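Local coordinates for vestitone reductase (Medicago sativa, PDB 2P4H), which catalyses the stereospecific, NADPH-dependent reduction of (3R)-vestitone to DMI, the penultimate step in making the defence compound medicarpin in alfalfa, at residues 120-131 with 160-171; 186-194 with 219-230. All coordinates share one frame; numbering follows the deposited sequence.

Contact 1. Residues 120-131 with 160-171; sequences FIYTSSGSAVSF and YAVSKTLAEKAV
Val171 pushes its CG2 methyl squarely onto the Tyr122 ring, 3.9 Å from the ring centroid and 8° off the normal, a CH-pi contact with the methyl over the middle of the face. The tyrosine lies there because its CG is anti to the backbone N (chi1 -176°), which carries the ring down from strand 120-125 onto the helix; its OH ends against the small bump of Ala167, 3.3 Å from CB. The next residue, Glu168, reaches toward the strand with an extended chain, and Ser124 OG donates to its OE1 (2.6 Å), meeting it from above the carboxylate plane. The other carboxylate oxygen, OE2, is taken by Arg246 and Thr184. A water bridges Ser124 OG and Lys164 O. This is the Ser/Tyr/Lys region of an extended short-chain reductase on a Rossmann fold: Tyr160 and Lys164 form the family's YxxxK pattern, and Tyr160 probably binds NADP(+), as in related enzymes. Lys164 CG lies over one face of the Tyr160 ring, toward its rim, and bends at chi2 and chi3 turn the rest of the chain away to Ser83 OG, which NZ bonds. Ser127 OG drops into the hollow between them, 3.2 Å from Lys164 CG, and shares a hydrogen bond with Ser125 OG (2.8 Å). A second water joins Ser125 OG to Tyr160 OH. Beyond the strand, Ala128 settles beside Thr165, and the Ala161 methyl touches Phe131 CD1 at 3.8 Å.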
loop_
_atom_site.group_PDB
_atom_site.type_symbol
_atom_site.label_atom_id
_atom_site.label_comp_id
_atom_site.label_asym_id
_atom_site.label_seq_id
_atom_site.Cartn_x
_atom_site.Cartn_y
_atom_site.Cartn_z
ATOM N N PHE A 120 0.292 12.634 9.305
ATOM C CA PHE A 120 1.376 11.963 8.594
ATOM C C PHE A 120 0.884 10.528 8.449
ATOM O O PHE A 120 0.643 9.850 9.448
ATOM C CB PHE A 120 2.667 12.005 9.425
ATOM C CG PHE A 120 3.848 11.352 8.758
ATOM C CD1 PHE A 120 3.972 9.967 8.725
ATOM C CD2 PHE A 120 4.841 12.129 8.160
ATOM C CE1 PHE A 120 5.067 9.363 8.109
ATOM C CE2 PHE A 120 5.937 11.535 7.542
ATOM C CZ PHE A 120 6.053 10.150 7.515
ATOM N N ILE A 121 0.711 10.079 7.212
ATOM C CA ILE A 121 0.220 8.727 6.975
ATOM C C ILE A 121 1.295 7.870 6.331
ATOM O O ILE A 121 1.787 8.164 5.236
ATOM C CB ILE A 121 -1.042 8.743 6.090
ATOM C CG1 ILE A 121 -2.097 9.649 6.731
ATOM C CG2 ILE A 121 -1.596 7.333 5.945
ATOM C CD1 ILE A 121 -3.432 9.679 6.002
ATOM N N TYR A 122 1.657 6.804 7.035
ATOM C CA TYR A 122 2.688 5.883 6.584
ATOM C C TYR A 122 2.089 4.604 6.027
ATOM O O TYR A 122 1.234 3.982 6.657
ATOM C CB TYR A 122 3.617 5.530 7.745
ATOM C CG TYR A 122 4.768 4.646 7.336
ATOM C CD1 TYR A 122 5.803 5.152 6.551
ATOM C CD2 TYR A 122 4.808 3.297 7.696
ATOM C CE1 TYR A 122 6.850 4.345 6.129
ATOM C CE2 TYR A 122 5.861 2.476 7.274
ATOM C CZ TYR A 122 6.874 3.015 6.490
ATOM O OH TYR A 122 7.913 2.224 6.049
ATOM N N THR A 123 2.555 4.217 4.849
ATOM C CA THR A 123 2.095 3.005 4.192
ATOM C C THR A 123 2.828 1.786 4.739
ATOM O O THR A 123 4.043 1.675 4.572
ATOM C CB THR A 123 2.351 3.082 2.667
ATOM O OG1 THR A 123 1.490 4.070 2.085
ATOM C CG2 THR A 123 2.099 1.737 2.006
ATOM N N SER A 124 2.108 0.888 5.410
ATOM C CA SER A 124 2.735 -0.329 5.907
ATOM C C SER A 124 2.254 -1.513 5.076
ATOM O O SER A 124 1.659 -1.325 4.012
ATOM C CB SER A 124 2.457 -0.553 7.396
ATOM O OG SER A 124 3.331 -1.559 7.895
ATOM N N SER A 125 2.473 -2.725 5.577
ATOM C CA SER A 125 2.163 -3.929 4.818
ATOM C C SER A 125 1.712 -5.108 5.667
ATOM O O SER A 125 2.020 -5.179 6.853
ATOM C CB SER A 125 3.430 -4.314 4.044
ATOM O OG SER A 125 3.454 -5.676 3.675
ATOM N N GLY A 126 0.988 -6.038 5.046
ATOM C CA GLY A 126 0.546 -7.224 5.754
ATOM C C GLY A 126 1.744 -8.039 6.209
ATOM O O GLY A 126 1.641 -8.850 7.129
ATOM N N SER A 127 2.893 -7.824 5.571
ATOM C CA SER A 127 4.101 -8.550 5.949
ATOM C C SER A 127 4.578 -8.117 7.335
ATOM O O SER A 127 5.362 -8.818 7.974
ATOM C CB SER A 127 5.214 -8.312 4.927
ATOM O OG SER A 127 5.579 -6.947 4.888
ATOM N N ALA A 128 4.109 -6.962 7.799
ATOM C CA ALA A 128 4.493 -6.459 9.115
ATOM C C ALA A 128 3.680 -7.096 10.242
ATOM O O ALA A 128 3.959 -6.865 11.424
ATOM C CB ALA A 128 4.343 -4.934 9.162
ATOM N N VAL A 129 2.677 -7.899 9.885
ATOM C CA VAL A 129 1.842 -8.556 10.890
ATOM C C VAL A 129 1.664 -10.061 10.693
ATOM O O VAL A 129 1.387 -10.782 11.653
ATOM C CB VAL A 129 0.405 -7.940 10.951
ATOM C CG1 VAL A 129 0.481 -6.452 11.251
ATOM C CG2 VAL A 129 -0.341 -8.192 9.644
ATOM N N SER A 130 1.832 -10.528 9.458
ATOM C CA SER A 130 1.601 -11.934 9.120
ATOM C C SER A 130 2.620 -12.995 9.523
ATOM O O SER A 130 2.307 -14.186 9.493
ATOM C CB SER A 130 1.332 -12.044 7.617
ATOM O OG SER A 130 0.227 -11.233 7.244
ATOM N N PHE A 131 3.827 -12.584 9.896
ATOM C CA PHE A 131 4.853 -13.544 10.290
ATOM C C PHE A 131 5.073 -13.504 11.797
ATOM O O PHE A 131 6.191 -13.280 12.262
ATOM C CB PHE A 131 6.172 -13.244 9.569
ATOM C CG PHE A 131 6.089 -13.350 8.070
ATOM C CD1 PHE A 131 5.678 -12.266 7.298
ATOM C CD2 PHE A 131 6.425 -14.540 7.429
ATOM C CE1 PHE A 131 5.604 -12.366 5.910
ATOM C CE2 PHE A 131 6.353 -14.651 6.044
ATOM C CZ PHE A 131 5.942 -13.562 5.282
ATOM N N TYR A 160 11.913 -8.578 3.103
ATOM C CA TYR A 160 10.922 -7.520 2.958
ATOM C C TYR A 160 10.092 -7.391 4.233
ATOM O O TYR A 160 9.801 -6.286 4.685
ATOM C CB TYR A 160 10.019 -7.819 1.755
ATOM C CG TYR A 160 8.876 -6.846 1.559
ATOM C CD1 TYR A 160 7.603 -7.126 2.049
ATOM C CD2 TYR A 160 9.066 -5.646 0.874
ATOM C CE1 TYR A 160 6.544 -6.240 1.860
ATOM C CE2 TYR A 160 8.014 -4.751 0.681
ATOM C CZ TYR A 160 6.757 -5.056 1.175
ATOM O OH TYR A 160 5.711 -4.180 0.981
ATOM N N ALA A 161 9.724 -8.525 4.823
ATOM C CA ALA A 161 8.929 -8.510 6.043
ATOM C C ALA A 161 9.681 -7.837 7.190
ATOM O O ALA A 161 9.105 -7.056 7.945
ATOM C CB ALA A 161 8.533 -9.932 6.428
ATOM N N VAL A 162 10.968 -8.142 7.326
ATOM C CA VAL A 162 11.761 -7.528 8.385
ATOM C C VAL A 162 11.786 -6.017 8.182
ATOM O O VAL A 162 11.571 -5.250 9.123
ATOM C CB VAL A 162 13.215 -8.057 8.392
ATOM C CG1 VAL A 162 14.066 -7.234 9.354
ATOM C CG2 VAL A 162 13.234 -9.522 8.806
ATOM N N SER A 163 12.035 -5.601 6.943
ATOM C CA SER A 163 12.092 -4.185 6.599
ATOM C C SER A 163 10.808 -3.454 6.984
ATOM O O SER A 163 10.846 -2.426 7.661
ATOM C CB SER A 163 12.346 -4.024 5.095
ATOM O OG SER A 163 12.470 -2.655 4.739
ATOM N N LYS A 164 9.674 -3.996 6.556
ATOM C CA LYS A 164 8.382 -3.388 6.842
ATOM C C LYS A 164 8.070 -3.332 8.334
ATOM O O LYS A 164 7.548 -2.336 8.833
ATOM C CB LYS A 164 7.266 -4.158 6.126
ATOM C CG LYS A 164 7.430 -4.315 4.616
ATOM C CD LYS A 164 7.270 -3.005 3.863
ATOM C CE LYS A 164 8.543 -2.183 3.879
ATOM N NZ LYS A 164 8.444 -0.996 2.983
ATOM N N THR A 165 8.384 -4.407 9.050
ATOM C CA THR A 165 8.111 -4.461 10.478
ATOM C C THR A 165 8.931 -3.421 11.241
ATOM O O THR A 165 8.390 -2.658 12.044
ATOM C CB THR A 165 8.408 -5.869 11.039
ATOM O OG1 THR A 165 7.637 -6.838 10.315
ATOM C CG2 THR A 165 8.044 -5.946 12.515
ATOM N N LEU A 166 10.235 -3.393 10.986
ATOM C CA LEU A 166 11.106 -2.439 11.664
ATOM C C LEU A 166 10.744 -1.001 11.308
ATOM O O LEU A 166 10.752 -0.122 12.169
ATOM C CB LEU A 166 12.568 -2.702 11.298
ATOM C CG LEU A 166 13.146 -4.034 11.781
ATOM C CD1 LEU A 166 14.600 -4.144 11.348
ATOM C CD2 LEU A 166 13.034 -4.126 13.294
ATOM N N ALA A 167 10.424 -0.765 10.040
ATOM C CA ALA A 167 10.074 0.580 9.601
ATOM C C ALA A 167 8.808 1.096 10.270
ATOM O O ALA A 167 8.783 2.217 10.774
ATOM C CB ALA A 167 9.913 0.615 8.092
ATOM N N GLU A 168 7.755 0.283 10.288
ATOM C CA GLU A 168 6.512 0.736 10.897
ATOM C C GLU A 168 6.680 0.991 12.388
ATOM O O GLU A 168 6.156 1.972 12.920
ATOM C CB GLU A 168 5.374 -0.267 10.681
ATOM C CG GLU A 168 4.010 0.386 10.921
ATOM C CD GLU A 168 2.851 -0.588 11.000
ATOM O OE1 GLU A 168 2.974 -1.729 10.509
ATOM O OE2 GLU A 168 1.803 -0.190 11.547
ATOM N N LYS A 169 7.411 0.112 13.066
ATOM C CA LYS A 169 7.636 0.295 14.492
ATOM C C LYS A 169 8.382 1.598 14.745
ATOM O O LYS A 169 8.052 2.336 15.671
ATOM C CB LYS A 169 8.431 -0.877 15.074
ATOM C CG LYS A 169 7.633 -2.161 15.183
ATOM C CD LYS A 169 8.388 -3.215 15.977
ATOM C CE LYS A 169 7.525 -4.445 16.228
ATOM N NZ LYS A 169 8.230 -5.432 17.095
ATOM N N ALA A 170 9.378 1.887 13.914
ATOM C CA ALA A 170 10.161 3.107 14.075
ATOM C C ALA A 170 9.291 4.347 13.884
ATOM O O ALA A 170 9.405 5.321 14.632
ATOM C CB ALA A 170 11.321 3.117 13.088
ATOM N N VAL A 171 8.417 4.305 12.886
ATOM C CA VAL A 171 7.526 5.425 12.605
ATOM C C VAL A 171 6.572 5.689 13.772
ATOM O O VAL A 171 6.405 6.830 14.208
ATOM C CB VAL A 171 6.711 5.159 11.312
ATOM C CG1 VAL A 171 5.572 6.159 11.183
ATOM C CG2 VAL A 171 7.630 5.259 10.101
HETATM O O HOH W 1 6.067 -0.984 7.097
HETATM O O HOH W 2 3.126 -5.286 1.009
#

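Contact 2. Residues 186-194 with 219-230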
loop_
_atom_site.group_PDB
_atom_site.type_symbol
_atom_site.label_atom_id
_atom_site.label_comp_id
_atom_site.label_asym_id
_atom_site.label_seq_id
_atom_site.Cartn_x
_atom_site.Cartn_y
_atom_site.Cartn_z
ATOM N N ILE A 186 -1.997 -0.669 7.372
ATOM C CA ILE A 186 -1.488 -2.010 7.114
ATOM C C ILE A 186 -2.212 -2.496 5.861
ATOM O O ILE A 186 -3.394 -2.846 5.902
ATOM C CB ILE A 186 -1.770 -2.922 8.319
ATOM C CG1 ILE A 186 -1.173 -2.293 9.589
ATOM C CG2 ILE A 186 -1.172 -4.303 8.078
ATOM C CD1 ILE A 186 -1.625 -2.951 10.891
ATOM N N LEU A 187 -1.486 -2.513 4.747
ATOM C CA LEU A 187 -2.059 -2.873 3.457
ATOM C C LEU A 187 -1.747 -4.273 2.957
ATOM O O LEU A 187 -0.606 -4.726 2.999
ATOM C CB LEU A 187 -1.610 -1.850 2.408
ATOM C CG LEU A 187 -1.940 -0.390 2.735
ATOM C CD1 LEU A 187 -1.268 0.533 1.730
ATOM C CD2 LEU A 187 -3.443 -0.189 2.720
ATOM N N PRO A 188 -2.776 -4.977 2.466
ATOM C CA PRO A 188 -2.667 -6.337 1.933
ATOM C C PRO A 188 -2.319 -6.220 0.443
ATOM O O PRO A 188 -1.630 -5.282 0.042
ATOM C CB PRO A 188 -4.065 -6.886 2.165
ATOM C CG PRO A 188 -4.918 -5.695 1.826
ATOM C CD PRO A 188 -4.183 -4.529 2.480
ATOM N N PHE A 189 -2.769 -7.165 -0.375
ATOM C CA PHE A 189 -2.511 -7.069 -1.811
ATOM C C PHE A 189 -3.373 -5.915 -2.325
ATOM O O PHE A 189 -4.600 -5.952 -2.205
ATOM C CB PHE A 189 -2.920 -8.361 -2.525
ATOM C CG PHE A 189 -1.912 -9.468 -2.415
ATOM C CD1 PHE A 189 -0.946 -9.645 -3.398
ATOM C CD2 PHE A 189 -1.933 -10.342 -1.332
ATOM C CE1 PHE A 189 -0.011 -10.679 -3.306
ATOM C CE2 PHE A 189 -1.003 -11.376 -1.230
ATOM C CZ PHE A 189 -0.043 -11.544 -2.218
ATOM N N ILE A 190 -2.729 -4.889 -2.876
ATOM C CA ILE A 190 -3.432 -3.720 -3.416
ATOM C C ILE A 190 -3.698 -3.973 -4.898
ATOM O O ILE A 190 -2.766 -4.199 -5.676
ATOM C CB ILE A 190 -2.578 -2.458 -3.238
ATOM C CG1 ILE A 190 -2.219 -2.286 -1.757
ATOM C CG2 ILE A 190 -3.331 -1.239 -3.754
ATOM C CD1 ILE A 190 -1.177 -1.219 -1.514
ATOM N N VAL A 191 -4.970 -3.915 -5.289
ATOM C CA VAL A 191 -5.363 -4.224 -6.662
ATOM C C VAL A 191 -6.391 -3.252 -7.245
ATOM O O VAL A 191 -7.255 -2.749 -6.533
ATOM C CB VAL A 191 -5.952 -5.664 -6.703
ATOM C CG1 VAL A 191 -6.375 -6.043 -8.117
ATOM C CG2 VAL A 191 -4.921 -6.655 -6.162
ATOM N N GLY A 192 -6.288 -3.002 -8.550
ATOM C CA GLY A 192 -7.223 -2.117 -9.231
ATOM C C GLY A 192 -6.610 -1.599 -10.513
ATOM O O GLY A 192 -5.737 -2.247 -11.089
ATOM N N ARG A 193 -7.083 -0.451 -10.990
ATOM C CA ARG A 193 -6.495 0.134 -12.187
ATOM C C ARG A 193 -5.183 0.760 -11.728
ATOM O O ARG A 193 -4.951 0.917 -10.529
ATOM C CB ARG A 193 -7.387 1.233 -12.773
ATOM C CG ARG A 193 -8.718 0.772 -13.332
ATOM C CD ARG A 193 -9.396 1.926 -14.065
ATOM N NE ARG A 193 -8.566 2.414 -15.163
ATOM C CZ ARG A 193 -8.517 1.863 -16.373
ATOM N NH1 ARG A 193 -9.262 0.804 -16.662
ATOM N NH2 ARG A 193 -7.702 2.363 -17.292
ATOM N N PHE A 194 -4.326 1.112 -12.676
ATOM C CA PHE A 194 -3.052 1.739 -12.351
ATOM C C PHE A 194 -2.605 2.644 -13.488
ATOM O O PHE A 194 -2.999 2.445 -14.639
ATOM C CB PHE A 194 -1.987 0.670 -12.057
ATOM C CG PHE A 194 -1.816 -0.355 -13.150
ATOM C CD1 PHE A 194 -0.865 -0.177 -14.156
ATOM C CD2 PHE A 194 -2.590 -1.512 -13.160
ATOM C CE1 PHE A 194 -0.690 -1.142 -15.150
ATOM C CE2 PHE A 194 -2.425 -2.480 -14.148
ATOM C CZ PHE A 194 -1.473 -2.298 -15.146
ATOM N N VAL A 219 0.486 -18.152 -3.110
ATOM C CA VAL A 219 -0.545 -17.783 -2.150
ATOM C C VAL A 219 -1.877 -18.413 -2.577
ATOM O O VAL A 219 -2.258 -18.342 -3.752
ATOM C CB VAL A 219 -0.696 -16.248 -2.090
ATOM C CG1 VAL A 219 -1.934 -15.866 -1.297
ATOM C CG2 VAL A 219 0.549 -15.636 -1.460
ATOM N N THR A 220 -2.570 -19.041 -1.629
ATOM C CA THR A 220 -3.851 -19.675 -1.919
ATOM C C THR A 220 -5.040 -19.033 -1.198
ATOM O O THR A 220 -6.176 -19.476 -1.342
ATOM C CB THR A 220 -3.794 -21.183 -1.637
ATOM O OG1 THR A 220 -3.227 -21.407 -0.342
ATOM C CG2 THR A 220 -2.947 -21.882 -2.702
ATOM N N ARG A 221 -4.767 -18.012 -0.392
ATOM C CA ARG A 221 -5.818 -17.229 0.257
ATOM C C ARG A 221 -5.202 -15.849 0.372
ATOM O O ARG A 221 -4.192 -15.656 1.053
ATOM C CB ARG A 221 -6.228 -17.754 1.634
ATOM C CG ARG A 221 -7.440 -16.983 2.175
ATOM C CD ARG A 221 -8.011 -17.613 3.426
ATOM N NE ARG A 221 -7.056 -17.563 4.527
ATOM C CZ ARG A 221 -7.071 -18.390 5.567
ATOM N NH1 ARG A 221 -7.996 -19.339 5.650
ATOM N NH2 ARG A 221 -6.161 -18.269 6.523
ATOM N N PHE A 222 -5.821 -14.897 -0.314
ATOM C CA PHE A 222 -5.325 -13.529 -0.401
ATOM C C PHE A 222 -6.061 -12.476 0.414
ATOM O O PHE A 222 -7.289 -12.381 0.319
ATOM C CB PHE A 222 -5.412 -13.033 -1.858
ATOM C CG PHE A 222 -4.666 -13.869 -2.867
ATOM C CD1 PHE A 222 -3.505 -13.378 -3.451
ATOM C CD2 PHE A 222 -5.154 -15.105 -3.284
ATOM C CE1 PHE A 222 -2.840 -14.099 -4.443
ATOM C CE2 PHE A 222 -4.490 -15.837 -4.280
ATOM C CZ PHE A 222 -3.333 -15.325 -4.855
ATOM N N HIS A 223 -5.337 -11.692 1.215
ATOM C CA HIS A 223 -5.989 -10.560 1.868
ATOM C C HIS A 223 -5.822 -9.481 0.785
ATOM O O HIS A 223 -4.748 -9.351 0.181
ATOM C CB HIS A 223 -5.367 -10.162 3.232
ATOM C CG HIS A 223 -3.886 -10.364 3.363
ATOM N ND1 HIS A 223 -3.330 -10.922 4.496
ATOM C CD2 HIS A 223 -2.844 -9.969 2.591
ATOM C CE1 HIS A 223 -2.012 -10.859 4.418
ATOM N NE2 HIS A 223 -1.691 -10.286 3.272
ATOM N N MET A 224 -6.892 -8.739 0.505
ATOM C CA MET A 224 -6.872 -7.756 -0.580
ATOM C C MET A 224 -7.643 -6.469 -0.304
ATOM O O MET A 224 -8.466 -6.407 0.611
ATOM C CB MET A 224 -7.462 -8.403 -1.846
ATOM C CG MET A 224 -6.961 -9.820 -2.142
ATOM S SD MET A 224 -7.728 -10.560 -3.605
ATOM C CE MET A 224 -6.817 -9.715 -4.886
ATOM N N VAL A 225 -7.373 -5.452 -1.123
ATOM C CA VAL A 225 -8.048 -4.157 -1.035
ATOM C C VAL A 225 -7.982 -3.474 -2.401
ATOM O O VAL A 225 -7.040 -3.691 -3.160
ATOM C CB VAL A 225 -7.391 -3.228 0.034
ATOM C CG1 VAL A 225 -5.980 -2.835 -0.392
ATOM C CG2 VAL A 225 -8.252 -1.988 0.251
ATOM N N HIS A 226 -8.994 -2.672 -2.714
ATOM C CA HIS A 226 -9.031 -1.939 -3.978
ATOM C C HIS A 226 -8.133 -0.713 -3.801
ATOM O O HIS A 226 -8.241 0.004 -2.803
ATOM C CB HIS A 226 -10.466 -1.499 -4.290
ATOM C CG HIS A 226 -10.650 -0.967 -5.678
ATOM N ND1 HIS A 226 -9.999 0.157 -6.139
ATOM C CD2 HIS A 226 -11.417 -1.408 -6.705
ATOM C CE1 HIS A 226 -10.356 0.385 -7.391
ATOM N NE2 HIS A 226 -11.215 -0.549 -7.758
ATOM N N VAL A 227 -7.249 -0.473 -4.765
ATOM C CA VAL A 227 -6.334 0.657 -4.677
ATOM C C VAL A 227 -7.029 2.002 -4.457
ATOM O O VAL A 227 -6.510 2.856 -3.739
ATOM C CB VAL A 227 -5.421 0.741 -5.934
ATOM C CG1 VAL A 227 -6.230 1.122 -7.161
ATOM C CG2 VAL A 227 -4.295 1.741 -5.696
ATOM N N ASP A 228 -8.200 2.206 -5.057
ATOM C CA ASP A 228 -8.868 3.486 -4.860
ATOM C C ASP A 228 -9.445 3.608 -3.452
ATOM O O ASP A 228 -9.615 4.721 -2.943
ATOM C CB ASP A 228 -9.953 3.723 -5.913
ATOM C CG ASP A 228 -10.347 5.186 -6.005
ATOM O OD1 ASP A 228 -9.437 6.030 -6.139
ATOM O OD2 ASP A 228 -11.556 5.498 -5.939
ATOM N N ASP A 229 -9.764 2.484 -2.814
ATOM C CA ASP A 229 -10.241 2.575 -1.441
ATOM C C ASP A 229 -9.049 2.946 -0.556
ATOM O O ASP A 229 -9.218 3.602 0.470
ATOM C CB ASP A 229 -10.884 1.268 -0.968
ATOM C CG ASP A 229 -12.382 1.226 -1.241
ATOM O OD1 ASP A 229 -13.030 2.292 -1.140
ATOM O OD2 ASP A 229 -12.916 0.138 -1.534
ATOM N N VAL A 230 -7.839 2.544 -0.951
ATOM C CA VAL A 230 -6.664 2.910 -0.165
ATOM C C VAL A 230 -6.472 4.424 -0.268
ATOM O O VAL A 230 -6.171 5.085 0.725
ATOM C CB VAL A 230 -5.384 2.200 -0.661
ATOM C CG1 VAL A 230 -4.179 2.700 0.132
ATOM C CG2 VAL A 230 -5.521 0.697 -0.486
#
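Leu187 and Val230 meet tip to tip, the leucine CD2 3.9 Å from Val230 CG2, at the point where the chain leaves the central parallel sheet. Pro188 then turns its ring against the partner strand: CB presses on the imidazole of His223, 3.3 Å from CD2, and CG meets Val225 CG1, the two side chains crossing at about a right angle. The far nitrogen of that imidazole, ND1, is bonded to Pro287 O. Phe189 opens the parallel ladder, its N donating to His223 O and its O accepting from Val225 N nearly along the C=O axis. Its ring takes the edge of Phe222 on one face in a T-shaped pair, centroids 5.3 Å apart and planes at 66°, while His223 O lies in plane at its edge. A serine here would probably leave the Phe222 edge without an aromatic face to rest on and open a gap beside it. Strands 189-191 and 222-226 belong to the small mixed sheet set beside the Rossmann domain, and strand 222-226 runs directly into helix 227-239. Ile190 lies alongside Val225, pointing the same way, and its CG2 packs 3.6 Å from Val227 CB; Phe12, a predicted NADP(+)-binding residue, covers it from helix 12-23. Val191 sends CG2 to the Met224 methyl CE at 3.8 Å, its N bonds to Val225 O, and its O accepts Val227 N from above the carbonyl plane. That oxygen also sits over the ring of His226, the N-cap residue of the helix: ND1 accepts from Asp228 N in the ring plane, and NE2 is held by Asp311. At Gly192 a CB would clash with Val227 CG1, a methyl that also lies 3.6 Å from Arg193 O, a carbonyl oxygen buried here without a polar partner.

Overall arrangement
From the N terminus the chain first lays down the nucleotide-binding half of the central sheet, then strand 119-125. Contact 1 closes a loop of 28 residues, which includes helix 147-153, by bringing helix 158-177 back against that strand. The helix leads into strand 182-187, the sheet neighbour of 119-125, and from its end contact 2 opens. Its own loop, 24 residues with helices 201-206 and 208-211, closes at strand 219-226. The two loops therefore follow in series, neither nested nor crossing. They meet where Gly126 N probably bonds to Leu187 O; contact 1 joins sheet to helix, while contact 2 builds part of the small mixed sheet just past strand 182-187 and ties it to helix 227-239.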